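PDB 4UOJ: beta-mannosidase from Hypocrea lixii, which probably hydrolyses terminal, non-reducing beta-D-mannose residues in beta-mannosides, as a family 2 glycoside hydrolase. Local coordinates for residues 597-602 with 677-682; 774-779 with 857-862; 861-866 with 879-884; 874-879 with 909-914; 885-890 with 902-907. All coordinates share one frame; numbering follows the deposited sequence.

Overall arrangement
Four of the five contacts belong to the C-terminal beta domains, and contact 1 lies in what is probably the catalytic domain, against which they pack. Contacts 3, 4 and 5 share one Ig-like sandwich, their centres about 10 Å apart: contacts 3 and 4 meet at Ala-879, and contact 5 is nested within the loop that contact 4 closes. Contact 2, about 9 Å from contact 3 between centres, joins this sandwich to the preceding domain. Contact 1 reaches contact 5, about 16 Å away between centres, where Asp-681 OD2 and Tyr-886 OH probably share a hydrogen bond. A cadmium ion binds at contact 4, whereas a glycan sugar, N-acetylglucosamine, lies about 12 Å from the Phe-597 side chain of contact 1.

Contact 1: residues 597-602 with 677-682; sequences FISMPS and LFQADM
Gln-679 on helix 664-692 reaches across to Phe-597 and Ser-599, in the loop that follows strand 591-595 of what is, by family, the (beta/alpha)8 catalytic domain. Its CB lies 3.8 Å from Ser-599 CB. With CG set anti to the backbone N (chi1 -172°) and the chain extended beyond it, the side chain runs from the helix straight to the loop. CG passes 3.3 Å from Phe-597 O, and CD then brings the amide to the serine hydroxyl. There Ser-599 OG donates to Gln-679 OE1 over 2.6 Å, arriving well above the carbonyl plane, 62° out of it. The same hydroxyl is bonded by Lys-727 NZ, so it links the lysine ammonium to the amide. NE2 at the other corner is bonded to Ala-718 O, which helps fix the rotation of the amide. An alanine here is likely to leave Ser-599 OG without its acceptor, and the carbonyl of Ala-718 without its amide donor, in a buried setting. Beside this polar link the two phenylalanines form a T-shaped pair, centroids 4.8 Å apart and planes at 64°. Phe-678 offers the edge and Phe-597 the face, while helix 638-655 touches both through Ala-651. Met-682, bent beyond CG, sets its CE methyl 3.6 Å from Phe-597 CD2.

Contact 2: residues 774-779 with 857-862; sequences VDLKGK and AKVSDP
Leu-776 lays its CD1 methyl over the backbone of Lys-858, with Lys-858 N the nearest atom at 3.6 Å. Ala-857 CB, 4.1 Å from that methyl, and Val-859 CG1 complete the apolar patch. CG stands anti to the carbonyl carbon (chi1 -61°), and the extended second torsion carries CD1 on toward segment 857-862, which bends here in an inverse gamma turn centred on Lys-858, closed by a weak bond from Val-859 N to Ala-857 O. Leu-776 is itself presented by a type I beta turn from Asp-775 to Gly-778, at the start of the loop that follows strand 765-774 of the mannosidase Ig/CBM-like domain. The contact is thus a junction between this domain and the chain entering the Ig-fold domain that follows. Asp-775 braces the turn through an Asx turn: its OD1 takes Lys-777 N at 2.9 Å and also Lys-779 N, the two donors coming from opposite faces of the carboxylate. Toward the surface, waters mediate the contact. One water bridges Leu-776 O and Ser-860 N, accepting from the latter at 2.9 Å. Lys-777, bent at chi2, brings CE alongside the hydroxyl of Ser-860, 3.8 Å from its OG. Lys-777 NZ bonds Ala-881 O and, weakly, two waters, each of which donates to Asp-861 O, at 2.7 and 2.8 Å.

Contact 3: residues 861-866 with 879-884; sequences DPKLHL and ATAGVS
Pro-862 O is the polar focus on which the backbone of 879-884 closes, accepting from two successive amides. Ala-881 N gives the shorter bond, 2.7 Å and nearly straight at the hydrogen (166°), but comes from above the carbonyl plane. Thr-880 N, at 2.9 Å, approaches nearly along the C=O axis, but its bond is more bent at the hydrogen, and it also makes a weak bond with Lys-863 O. A second polar element shapes the proline's own chain: Asp-861 OD1 accepts from Lys-863 N at 3.0 Å, an Asx turn that spans Pro-862.

Apolar contacts fill in on either side of these bonds. On the buried side, the CB of Pro-862 presses on Ser-884 CB at 3.7 Å, and CD2 of Leu-864 lies 4.0 Å from Ala-879 CB while also touching the serine. With its hydroxyl anti to the backbone N (chi1 170°), Ser-884 brings OG to 3.6 Å from Leu-864 CD2; the polar needs of that OG are met by Thr-887 OG1. Toward solvent, the aliphatic part of Lys-863 covers the methyl of Ala-881, its CD 3.8 Å from that CB, and its CB also meets CG2 of Thr-880. Trp-937 and Ser-935 flank Pro-862 from outside the two segments.

The topology is that of an Ig-like beta sandwich: having paired with strand 864-869, the chain leaves strand 874-879 through residues 879-884 and crosses to strand 884-890 in the other sheet, and the carbonyl of Pro-862 holds the start of that crossover.

Contact 4: residues 874-879 with 909-914; sequences KFTVEA and GEKKEV. With CD (cadmium ion), chain B.
Phe-875 and Val-914 exchange two backbone hydrogen bonds, Phe-875 N to Val-914 O and Val-914 N to Phe-875 O, both 2.8 Å. They open an antiparallel ladder between the two inner strands of a four-stranded sheet of the Ig-like sandwich. Val-877 and Lys-912 form the next hydrogen-bonded pair, and Gly-909 N closes the far end on Ala-879 O. On the inner face Val-877 CG2 meets Val-914 CG2, backed by Leu-889 of the opposing sheet. Lys-912 points to that face too, but its bent chain leads the ammonium group away to a salt bridge with Asp-901.

The outer face carries Thr-876, Glu-878, Lys-911 and Glu-913. The extended Glu-878 crosses Lys-911 obliquely: its OE1 rests 3.5 Å from Lys-911 CE, while the charges, OE1 and NZ, stay 4.5 Å apart, beyond a salt bridge. Replacing Glu-878 by an alanine would probably uncover the aliphatic part of Lys-911 and leave its ammonium without this nearby negative charge. Farther along, Thr-876 and Glu-913 lie side by side, and Lys-874 comes across at about a right angle, its NZ 3.6 Å from Glu-913 OE1. The same NZ is held by a water that also bonds Glu-913 O. The carboxylate binds the cadmium ion asymmetrically, Glu-913 OE1 at 2.2 Å and OE2 at a longer 2.7 Å.

Contact 5: residues 885-890 with 902-907; sequences LYTWLT and NAFVLR
Phe-904 turns one ring face to Thr-887, whose CB makes a CH-pi contact 4.1 Å from the ring centroid. The pair sits inside the Ig-like sandwich, where strand 904-906 meets strand 884-890 at a G1 beta bulge: Ala-903 and Phe-904 together oppose Thr-887. The ring gets there because its CG lies between the backbone N and the carbonyl carbon (chi1 50°), folding it back over the threonine. Leu-889 CD1 approaches the ring edge, and Lys-912 makes a cation-pi contact with the same ring. At the other end Leu-885 and Val-905 run side by side, CD2 of the leucine 4.0 Å from CG2 of the valine.

Outward from this core, Phe-904 O is gripped twice by Thr-887, through the backbone N and through OG1, each at 2.9 Å. Thr-887 OG1 is also bonded to Ser-884 OG. Beyond the bulge, the amide of Asn-902 lies over a face of Trp-888, the two planes only 7° apart and ND2 3.5 Å from CZ3. Tyr-731 of helix 728-736 touches both residues, which joins this face to what is probably the catalytic domain. The amide of Asn-902 also does the work of a backbone peptide opposite Leu-889: OD1 takes Leu-889 N on a lone pair at 2.7 Å, and ND2 donates to Leu-889 O at 2.9 Å, the acceptor lying in the amide plane of Asn-902.

Contact 1: residues 597-602 with 677-682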
# COMPACT_ATOMS: atom_id res chain seq x y z
N PHE A 597 -4.75 15.19 -0.53
CA PHE A 597 -4.28 16.50 -0.96
C PHE A 597 -2.74 16.47 -0.80
O PHE A 597 -2.24 15.86 0.14
CB PHE A 597 -4.88 17.61 -0.06
CG PHE A 597 -4.82 19.00 -0.62
CD1 PHE A 597 -3.69 19.80 -0.45
CD2 PHE A 597 -5.91 19.53 -1.32
CE1 PHE A 597 -3.64 21.09 -0.97
CE2 PHE A 597 -5.86 20.82 -1.84
CZ PHE A 597 -4.72 21.59 -1.67
N ILE A 598 -2.01 17.13 -1.72
CA ILE A 598 -0.55 17.10 -1.69
C ILE A 598 0.03 18.00 -0.62
O ILE A 598 -0.59 18.99 -0.23
CB ILE A 598 0.12 17.35 -3.07
CG1 ILE A 598 -0.10 18.79 -3.58
CG2 ILE A 598 -0.31 16.29 -4.09
CD1 ILE A 598 0.86 19.23 -4.72
N SER A 599 1.26 17.69 -0.20
CA SER A 599 2.02 18.52 0.73
C SER A 599 3.49 18.40 0.42
O SER A 599 3.92 17.41 -0.17
CB SER A 599 1.75 18.16 2.19
OG SER A 599 2.40 16.97 2.58
N MET A 600 4.26 19.41 0.81
CA MET A 600 5.70 19.41 0.61
C MET A 600 6.38 18.45 1.58
O MET A 600 5.98 18.38 2.74
CB MET A 600 6.24 20.82 0.87
CG MET A 600 5.97 21.80 -0.25
SD MET A 600 7.10 21.50 -1.61
CE MET A 600 7.00 23.06 -2.44
N PRO A 601 7.45 17.75 1.18
CA PRO A 601 8.19 16.96 2.19
C PRO A 601 9.04 17.92 3.03
O PRO A 601 9.17 19.10 2.67
CB PRO A 601 9.07 16.03 1.34
CG PRO A 601 9.29 16.79 0.08
CD PRO A 601 8.10 17.68 -0.14
N SER A 602 9.62 17.44 4.13
CA SER A 602 10.51 18.26 4.98
C SER A 602 11.73 18.81 4.20
O SER A 602 12.08 18.27 3.14
CB SER A 602 11.02 17.42 6.14
OG SER A 602 11.89 16.40 5.67
N LEU A 677 0.60 20.97 7.61
CA LEU A 677 -0.45 21.25 8.61
C LEU A 677 -1.83 21.14 7.96
O LEU A 677 -2.71 20.49 8.51
CB LEU A 677 -0.28 22.63 9.29
CG LEU A 677 0.98 22.86 10.14
CD1 LEU A 677 0.98 24.27 10.69
CD2 LEU A 677 1.10 21.86 11.30
N PHE A 678 -1.98 21.73 6.77
CA PHE A 678 -3.22 21.68 6.00
C PHE A 678 -3.60 20.27 5.64
O PHE A 678 -4.75 19.87 5.84
CB PHE A 678 -3.14 22.53 4.71
CG PHE A 678 -4.39 22.43 3.88
CD1 PHE A 678 -5.50 23.23 4.16
CD2 PHE A 678 -4.50 21.49 2.88
CE1 PHE A 678 -6.68 23.10 3.41
CE2 PHE A 678 -5.68 21.36 2.14
CZ PHE A 678 -6.75 22.18 2.40
N GLN A 679 -2.64 19.52 5.06
CA GLN A 679 -2.85 18.13 4.64
C GLN A 679 -3.34 17.28 5.83
O GLN A 679 -4.37 16.61 5.70
CB GLN A 679 -1.56 17.56 4.05
CG GLN A 679 -1.73 16.18 3.42
CD GLN A 679 -0.44 15.38 3.27
OE1 GLN A 679 0.59 15.65 3.90
NE2 GLN A 679 -0.51 14.33 2.45
N ALA A 680 -2.65 17.37 6.98
CA ALA A 680 -2.98 16.62 8.21
C ALA A 680 -4.41 16.88 8.70
O ALA A 680 -5.17 15.94 8.91
CB ALA A 680 -1.96 16.94 9.30
N ASP A 681 -4.74 18.15 8.87
CA ASP A 681 -6.02 18.58 9.34
C ASP A 681 -7.14 18.20 8.41
O ASP A 681 -8.22 17.90 8.82
CB ASP A 681 -6.02 20.08 9.54
CG ASP A 681 -5.49 20.50 10.87
OD1 ASP A 681 -5.18 19.65 11.70
OD2 ASP A 681 -5.33 21.71 11.07
N MET A 682 -6.89 18.30 7.13
CA MET A 682 -7.87 17.91 6.17
C MET A 682 -8.23 16.43 6.20
O MET A 682 -9.39 16.09 6.15
CB MET A 682 -7.39 18.27 4.79
CG MET A 682 -8.50 18.76 3.90
SD MET A 682 -8.57 17.87 2.36
CE MET A 682 -8.43 19.16 1.20

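Contact 2: residues 774-779 with 857-862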
# COMPACT_ATOMS: atom_id res chain seq x y z
N VAL A 774 -10.37 27.22 27.26
CA VAL A 774 -9.38 28.15 27.76
C VAL A 774 -9.04 29.17 26.70
O VAL A 774 -9.24 28.95 25.55
CB VAL A 774 -8.10 27.45 28.25
CG1 VAL A 774 -8.41 26.45 29.34
CG2 VAL A 774 -7.36 26.78 27.13
N ASP A 775 -8.55 30.32 27.12
CA ASP A 775 -8.00 31.27 26.18
C ASP A 775 -6.58 30.86 25.81
O ASP A 775 -6.04 29.94 26.37
CB ASP A 775 -8.12 32.71 26.66
CG ASP A 775 -7.18 33.06 27.79
OD1 ASP A 775 -6.18 32.40 28.04
OD2 ASP A 775 -7.44 34.05 28.46
N LEU A 776 -5.98 31.56 24.87
CA LEU A 776 -4.71 31.17 24.31
C LEU A 776 -3.54 31.42 25.22
O LEU A 776 -2.43 31.07 24.92
CB LEU A 776 -4.51 31.76 22.91
CG LEU A 776 -5.60 31.26 21.96
CD1 LEU A 776 -5.45 31.84 20.59
CD2 LEU A 776 -5.65 29.75 21.87
N LYS A 777 -3.83 32.02 26.35
CA LYS A 777 -2.87 32.13 27.43
C LYS A 777 -2.95 30.99 28.45
O LYS A 777 -2.11 30.87 29.29
CB LYS A 777 -3.04 33.48 28.12
CG LYS A 777 -2.27 34.59 27.45
CD LYS A 777 -0.81 34.21 27.41
CE LYS A 777 0.08 35.38 27.09
NZ LYS A 777 1.48 35.05 27.44
N GLY A 778 -3.98 30.17 28.35
CA GLY A 778 -4.22 29.06 29.25
C GLY A 778 -5.24 29.31 30.35
O GLY A 778 -5.60 28.40 31.08
N LYS A 779 -5.69 30.56 30.49
CA LYS A 779 -6.66 30.97 31.49
C LYS A 779 -8.05 30.45 31.09
O LYS A 779 -8.45 30.59 29.93
CB LYS A 779 -6.65 32.50 31.63
CG LYS A 779 -7.59 33.05 32.68
CD LYS A 779 -6.97 34.23 33.40
CE LYS A 779 -7.93 34.85 34.40
NZ LYS A 779 -7.26 35.92 35.19
N ALA A 857 -6.30 32.55 14.89
CA ALA A 857 -6.02 32.38 16.32
C ALA A 857 -4.95 33.36 16.80
O ALA A 857 -3.85 33.40 16.24
CB ALA A 857 -5.59 30.96 16.61
N LYS A 858 -5.28 34.14 17.82
CA LYS A 858 -4.40 35.16 18.40
C LYS A 858 -3.32 34.51 19.30
O LYS A 858 -3.22 34.80 20.49
CB LYS A 858 -5.26 36.21 19.14
CG LYS A 858 -4.65 37.59 19.32
CD LYS A 858 -5.63 38.58 19.96
CE LYS A 858 -5.91 38.34 21.45
NZ LYS A 858 -6.41 39.57 22.15
N VAL A 859 -2.51 33.65 18.72
CA VAL A 859 -1.42 33.03 19.44
C VAL A 859 -0.29 33.96 19.81
O VAL A 859 0.01 34.92 19.13
CB VAL A 859 -0.83 31.79 18.73
CG1 VAL A 859 -1.84 30.68 18.67
CG2 VAL A 859 -0.31 32.08 17.35
N SER A 860 0.32 33.67 20.93
CA SER A 860 1.45 34.41 21.41
C SER A 860 2.53 33.40 21.69
O SER A 860 2.28 32.22 21.65
CB SER A 860 1.12 35.20 22.66
OG SER A 860 0.06 34.63 23.37
N ASP A 861 3.73 33.86 21.94
CA ASP A 861 4.83 32.98 22.16
C ASP A 861 4.50 32.13 23.37
O ASP A 861 4.31 32.64 24.46
CB ASP A 861 6.05 33.86 22.42
CG ASP A 861 7.36 33.09 22.46
OD1 ASP A 861 7.38 31.87 22.51
OD2 ASP A 861 8.40 33.73 22.50
N PRO A 862 4.46 30.82 23.18
CA PRO A 862 4.15 29.92 24.31
C PRO A 862 5.35 29.67 25.20
O PRO A 862 5.19 29.15 26.28
CB PRO A 862 3.67 28.64 23.62
CG PRO A 862 4.35 28.63 22.30
CD PRO A 862 4.65 30.07 21.93
O HOH W 1 -0.82 31.66 22.70
O HOH W 2 1.77 32.63 25.26
O HOH W 3 4.39 35.04 25.82

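Contact 3: residues 861-866 with 879-884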
# COMPACT_ATOMS: atom_id res chain seq x y z
N ASP A 861 3.73 33.86 21.94
CA ASP A 861 4.83 32.98 22.16
C ASP A 861 4.50 32.13 23.37
O ASP A 861 4.31 32.64 24.46
CB ASP A 861 6.05 33.86 22.42
CG ASP A 861 7.36 33.09 22.46
OD1 ASP A 861 7.38 31.87 22.51
OD2 ASP A 861 8.40 33.73 22.50
N PRO A 862 4.46 30.82 23.18
CA PRO A 862 4.15 29.92 24.31
C PRO A 862 5.35 29.67 25.20
O PRO A 862 5.19 29.15 26.28
CB PRO A 862 3.67 28.64 23.62
CG PRO A 862 4.35 28.63 22.30
CD PRO A 862 4.65 30.07 21.93
N LYS A 863 6.54 30.10 24.74
CA LYS A 863 7.81 29.95 25.43
C LYS A 863 8.09 28.48 25.80
O LYS A 863 8.15 28.10 26.96
CB LYS A 863 7.95 30.94 26.60
CG LYS A 863 8.50 32.27 26.12
CD LYS A 863 8.15 33.41 27.03
CE LYS A 863 8.76 34.72 26.54
NZ LYS A 863 10.20 34.83 26.92
N LEU A 864 8.23 27.65 24.75
CA LEU A 864 8.45 26.21 24.87
C LEU A 864 9.83 25.86 25.42
O LEU A 864 10.83 26.45 25.04
CB LEU A 864 8.24 25.49 23.51
CG LEU A 864 6.87 25.54 22.84
CD1 LEU A 864 6.92 25.01 21.42
CD2 LEU A 864 5.83 24.76 23.61
N HIS A 865 9.86 24.88 26.33
CA HIS A 865 11.10 24.34 26.88
C HIS A 865 11.19 22.87 26.51
O HIS A 865 10.22 22.10 26.66
CB HIS A 865 11.22 24.55 28.39
CG HIS A 865 12.53 24.09 28.95
ND1 HIS A 865 12.64 22.96 29.76
CD2 HIS A 865 13.78 24.60 28.80
CE1 HIS A 865 13.91 22.83 30.08
NE2 HIS A 865 14.64 23.79 29.51
N LEU A 866 12.35 22.48 25.99
CA LEU A 866 12.60 21.12 25.58
C LEU A 866 13.81 20.56 26.32
O LEU A 866 14.84 21.24 26.48
CB LEU A 866 12.82 21.06 24.06
CG LEU A 866 13.03 19.68 23.42
CD1 LEU A 866 11.72 18.90 23.41
CD2 LEU A 866 13.58 19.82 22.02
N ALA A 879 5.13 24.12 27.67
CA ALA A 879 4.73 25.46 27.33
C ALA A 879 4.69 26.30 28.59
O ALA A 879 4.03 26.00 29.53
CB ALA A 879 3.38 25.44 26.67
N THR A 880 5.42 27.36 28.58
CA THR A 880 5.69 28.12 29.75
C THR A 880 4.84 29.38 29.86
O THR A 880 4.38 29.70 30.92
CB THR A 880 7.21 28.34 29.76
OG1 THR A 880 7.80 27.31 30.54
CG2 THR A 880 7.64 29.69 30.25
N ALA A 881 4.64 30.08 28.78
CA ALA A 881 3.94 31.35 28.80
C ALA A 881 2.47 31.27 28.46
O ALA A 881 1.73 32.10 28.84
CB ALA A 881 4.64 32.33 27.90
N GLY A 882 2.07 30.29 27.69
CA GLY A 882 0.69 30.16 27.23
C GLY A 882 0.40 28.90 26.44
O GLY A 882 1.17 27.95 26.50
N VAL A 883 -0.72 28.89 25.72
CA VAL A 883 -1.13 27.75 24.91
C VAL A 883 -0.27 27.65 23.65
O VAL A 883 -0.03 28.65 22.97
CB VAL A 883 -2.65 27.76 24.58
CG1 VAL A 883 -3.04 26.62 23.64
CG2 VAL A 883 -3.47 27.69 25.86
N SER A 884 0.19 26.44 23.36
CA SER A 884 0.95 26.11 22.17
C SER A 884 0.08 25.23 21.28
O SER A 884 -0.39 24.18 21.71
CB SER A 884 2.24 25.38 22.56
OG SER A 884 2.92 24.85 21.44

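Contact 4: residues 874-879 with 909-914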
# COMPACT_ATOMS: atom_id res chain seq x y z
N LYS A 874 12.85 9.79 27.18
CA LYS A 874 11.72 10.67 26.97
C LYS A 874 12.16 12.13 26.85
O LYS A 874 13.02 12.59 27.59
CB LYS A 874 10.71 10.57 28.15
CG LYS A 874 10.04 9.24 28.37
CD LYS A 874 9.03 8.91 27.28
CE LYS A 874 8.20 7.67 27.59
NZ LYS A 874 7.06 8.04 28.44
N PHE A 875 11.52 12.84 25.92
CA PHE A 875 11.68 14.27 25.74
C PHE A 875 10.57 14.90 26.58
O PHE A 875 9.46 14.38 26.59
CB PHE A 875 11.50 14.68 24.26
CG PHE A 875 12.64 14.32 23.34
CD1 PHE A 875 13.72 15.17 23.18
CD2 PHE A 875 12.64 13.13 22.63
CE1 PHE A 875 14.79 14.83 22.35
CE2 PHE A 875 13.70 12.79 21.79
CZ PHE A 875 14.78 13.64 21.67
N THR A 876 10.88 15.96 27.33
CA THR A 876 9.87 16.68 28.08
C THR A 876 9.63 18.00 27.37
O THR A 876 10.57 18.75 27.10
CB THR A 876 10.22 16.81 29.57
OG1 THR A 876 10.33 15.50 30.14
CG2 THR A 876 9.17 17.60 30.34
N VAL A 877 8.37 18.24 27.02
CA VAL A 877 7.95 19.45 26.32
C VAL A 877 7.03 20.21 27.26
O VAL A 877 6.01 19.68 27.70
CB VAL A 877 7.27 19.18 24.95
CG1 VAL A 877 7.20 20.47 24.14
CG2 VAL A 877 7.99 18.09 24.17
N GLU A 878 7.38 21.46 27.53
CA GLU A 878 6.56 22.32 28.35
C GLU A 878 6.38 23.70 27.73
O GLU A 878 7.35 24.34 27.36
CB GLU A 878 7.16 22.46 29.76
CG GLU A 878 6.25 23.16 30.76
CD GLU A 878 6.88 23.45 32.12
OE1 GLU A 878 8.10 23.20 32.29
OE2 GLU A 878 6.13 23.93 33.00
N ALA A 879 5.13 24.12 27.67
CA ALA A 879 4.73 25.46 27.33
C ALA A 879 4.69 26.30 28.59
O ALA A 879 4.03 26.00 29.53
CB ALA A 879 3.38 25.44 26.67
N GLY A 909 2.25 24.90 31.79
CA GLY A 909 2.51 24.13 33.01
C GLY A 909 2.33 22.62 32.89
O GLY A 909 2.82 21.88 33.75
N GLU A 910 1.65 22.16 31.83
CA GLU A 910 1.42 20.75 31.53
C GLU A 910 2.73 20.19 30.99
O GLU A 910 3.23 20.66 29.96
CB GLU A 910 0.28 20.61 30.50
CG GLU A 910 0.14 19.24 29.84
CD GLU A 910 -0.68 19.18 28.54
OE1 GLU A 910 -1.24 20.21 28.09
OE2 GLU A 910 -0.74 18.07 27.95
N LYS A 911 3.33 19.25 31.71
CA LYS A 911 4.60 18.69 31.26
C LYS A 911 4.26 17.44 30.48
O LYS A 911 3.66 16.51 31.02
CB LYS A 911 5.58 18.43 32.43
CG LYS A 911 6.27 19.70 32.93
CD LYS A 911 7.38 19.43 33.93
CE LYS A 911 7.77 20.70 34.65
NZ LYS A 911 8.60 20.43 35.85
N LYS A 912 4.58 17.47 29.19
CA LYS A 912 4.30 16.42 28.24
C LYS A 912 5.57 15.62 27.99
O LYS A 912 6.60 16.18 27.64
CB LYS A 912 3.77 17.06 26.94
CG LYS A 912 3.60 16.15 25.73
CD LYS A 912 2.19 15.59 25.62
CE LYS A 912 1.99 14.86 24.31
NZ LYS A 912 0.79 13.98 24.36
N GLU A 913 5.49 14.30 28.17
CA GLU A 913 6.57 13.36 27.93
C GLU A 913 6.37 12.73 26.53
O GLU A 913 5.29 12.21 26.23
CB GLU A 913 6.58 12.28 29.00
CG GLU A 913 7.27 12.70 30.27
CD GLU A 913 7.19 11.70 31.40
OE1 GLU A 913 7.04 10.50 31.11
OE2 GLU A 913 7.28 12.13 32.56
N VAL A 914 7.38 12.84 25.66
CA VAL A 914 7.31 12.29 24.31
C VAL A 914 8.50 11.36 24.06
O VAL A 914 9.66 11.79 24.07
CB VAL A 914 7.21 13.39 23.21
CG1 VAL A 914 7.11 12.78 21.84
CG2 VAL A 914 6.03 14.33 23.45
CD CD B . 8.44 9.75 32.69
O HOH W 4 5.37 9.16 26.39
O HOH W 5 3.03 22.86 28.72

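Contact 5: residues 885-890 with 902-907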
# COMPACT_ATOMS: atom_id res chain seq x y z
N LEU A 885 -0.18 25.67 20.05
CA LEU A 885 -0.97 24.91 19.08
C LEU A 885 -0.01 24.28 18.07
O LEU A 885 1.01 24.89 17.74
CB LEU A 885 -1.99 25.80 18.36
CG LEU A 885 -3.01 26.58 19.21
CD1 LEU A 885 -3.85 27.49 18.32
CD2 LEU A 885 -3.92 25.67 19.99
N TYR A 886 -0.33 23.08 17.60
CA TYR A 886 0.49 22.32 16.65
C TYR A 886 1.96 22.23 17.11
O TYR A 886 2.86 22.50 16.33
CB TYR A 886 0.37 22.87 15.19
CG TYR A 886 -1.04 22.96 14.66
CD1 TYR A 886 -1.81 24.10 14.85
CD2 TYR A 886 -1.61 21.91 13.95
CE1 TYR A 886 -3.11 24.20 14.36
CE2 TYR A 886 -2.92 21.99 13.46
CZ TYR A 886 -3.66 23.13 13.68
OH TYR A 886 -4.93 23.21 13.20
N THR A 887 2.17 21.85 18.38
CA THR A 887 3.50 21.67 18.96
C THR A 887 4.20 20.60 18.13
O THR A 887 3.66 19.50 17.94
CB THR A 887 3.42 21.33 20.44
OG1 THR A 887 2.51 22.24 21.07
CG2 THR A 887 4.79 21.38 21.11
N TRP A 888 5.35 20.97 17.55
CA TRP A 888 6.03 20.13 16.60
C TRP A 888 7.48 19.85 16.95
O TRP A 888 8.30 20.77 17.03
CB TRP A 888 5.87 20.71 15.17
CG TRP A 888 6.49 19.88 14.09
CD1 TRP A 888 7.64 20.14 13.42
CD2 TRP A 888 5.98 18.65 13.55
NE1 TRP A 888 7.87 19.16 12.48
CE2 TRP A 888 6.87 18.23 12.54
CE3 TRP A 888 4.84 17.86 13.82
CZ2 TRP A 888 6.68 17.06 11.82
CZ3 TRP A 888 4.64 16.71 13.10
CH2 TRP A 888 5.56 16.31 12.12
N LEU A 889 7.80 18.56 17.06
CA LEU A 889 9.14 18.08 17.30
C LEU A 889 9.77 17.62 16.00
O LEU A 889 9.15 16.85 15.27
CB LEU A 889 9.14 16.91 18.32
CG LEU A 889 8.76 17.27 19.74
CD1 LEU A 889 7.98 16.14 20.37
CD2 LEU A 889 9.98 17.60 20.57
N THR A 890 10.98 18.09 15.71
CA THR A 890 11.69 17.69 14.49
C THR A 890 12.95 16.95 14.85
O THR A 890 13.80 17.49 15.55
CB THR A 890 12.01 18.93 13.63
OG1 THR A 890 10.81 19.66 13.35
CG2 THR A 890 12.66 18.55 12.31
N ASN A 902 2.98 13.92 18.23
CA ASN A 902 3.44 15.15 17.62
C ASN A 902 2.23 15.93 17.11
O ASN A 902 1.14 15.37 17.00
CB ASN A 902 4.46 14.89 16.49
CG ASN A 902 5.66 15.81 16.49
OD1 ASN A 902 5.71 16.82 17.18
ND2 ASN A 902 6.65 15.48 15.69
N ALA A 903 2.42 17.23 16.82
CA ALA A 903 1.37 18.14 16.36
C ALA A 903 0.18 18.12 17.33
O ALA A 903 -0.94 17.78 16.97
CB ALA A 903 0.95 17.80 14.92
N PHE A 904 0.47 18.45 18.59
CA PHE A 904 -0.48 18.46 19.71
C PHE A 904 -0.62 19.84 20.36
O PHE A 904 0.21 20.71 20.17
CB PHE A 904 -0.09 17.40 20.77
CG PHE A 904 1.35 17.46 21.21
CD1 PHE A 904 1.76 18.35 22.18
CD2 PHE A 904 2.30 16.60 20.67
CE1 PHE A 904 3.10 18.41 22.57
CE2 PHE A 904 3.64 16.66 21.06
CZ PHE A 904 4.04 17.57 22.00
N VAL A 905 -1.68 20.01 21.15
CA VAL A 905 -1.95 21.20 21.91
C VAL A 905 -1.29 21.04 23.28
O VAL A 905 -1.37 19.97 23.87
CB VAL A 905 -3.48 21.49 22.01
CG1 VAL A 905 -3.77 22.70 22.91
CG2 VAL A 905 -4.09 21.73 20.64
N LEU A 906 -0.63 22.09 23.76
CA LEU A 906 -0.02 22.16 25.09
C LEU A 906 -0.56 23.38 25.85
O LEU A 906 -0.50 24.50 25.35
CB LEU A 906 1.51 22.29 25.00
CG LEU A 906 2.36 21.04 25.14
CD1 LEU A 906 3.82 21.42 25.22
CD2 LEU A 906 2.01 20.26 26.38
N ARG A 907 -1.08 23.14 27.05
CA ARG A 907 -1.57 24.17 27.96
C ARG A 907 -0.38 24.52 28.86
O ARG A 907 0.43 23.63 29.11
CB ARG A 907 -2.73 23.63 28.80
CG ARG A 907 -4.01 23.37 28.01
CD ARG A 907 -5.02 22.54 28.78
NE ARG A 907 -5.58 23.30 29.89
CZ ARG A 907 -6.55 22.88 30.69
NH1 ARG A 907 -7.09 21.69 30.50
NH2 ARG A 907 -7.00 23.67 31.66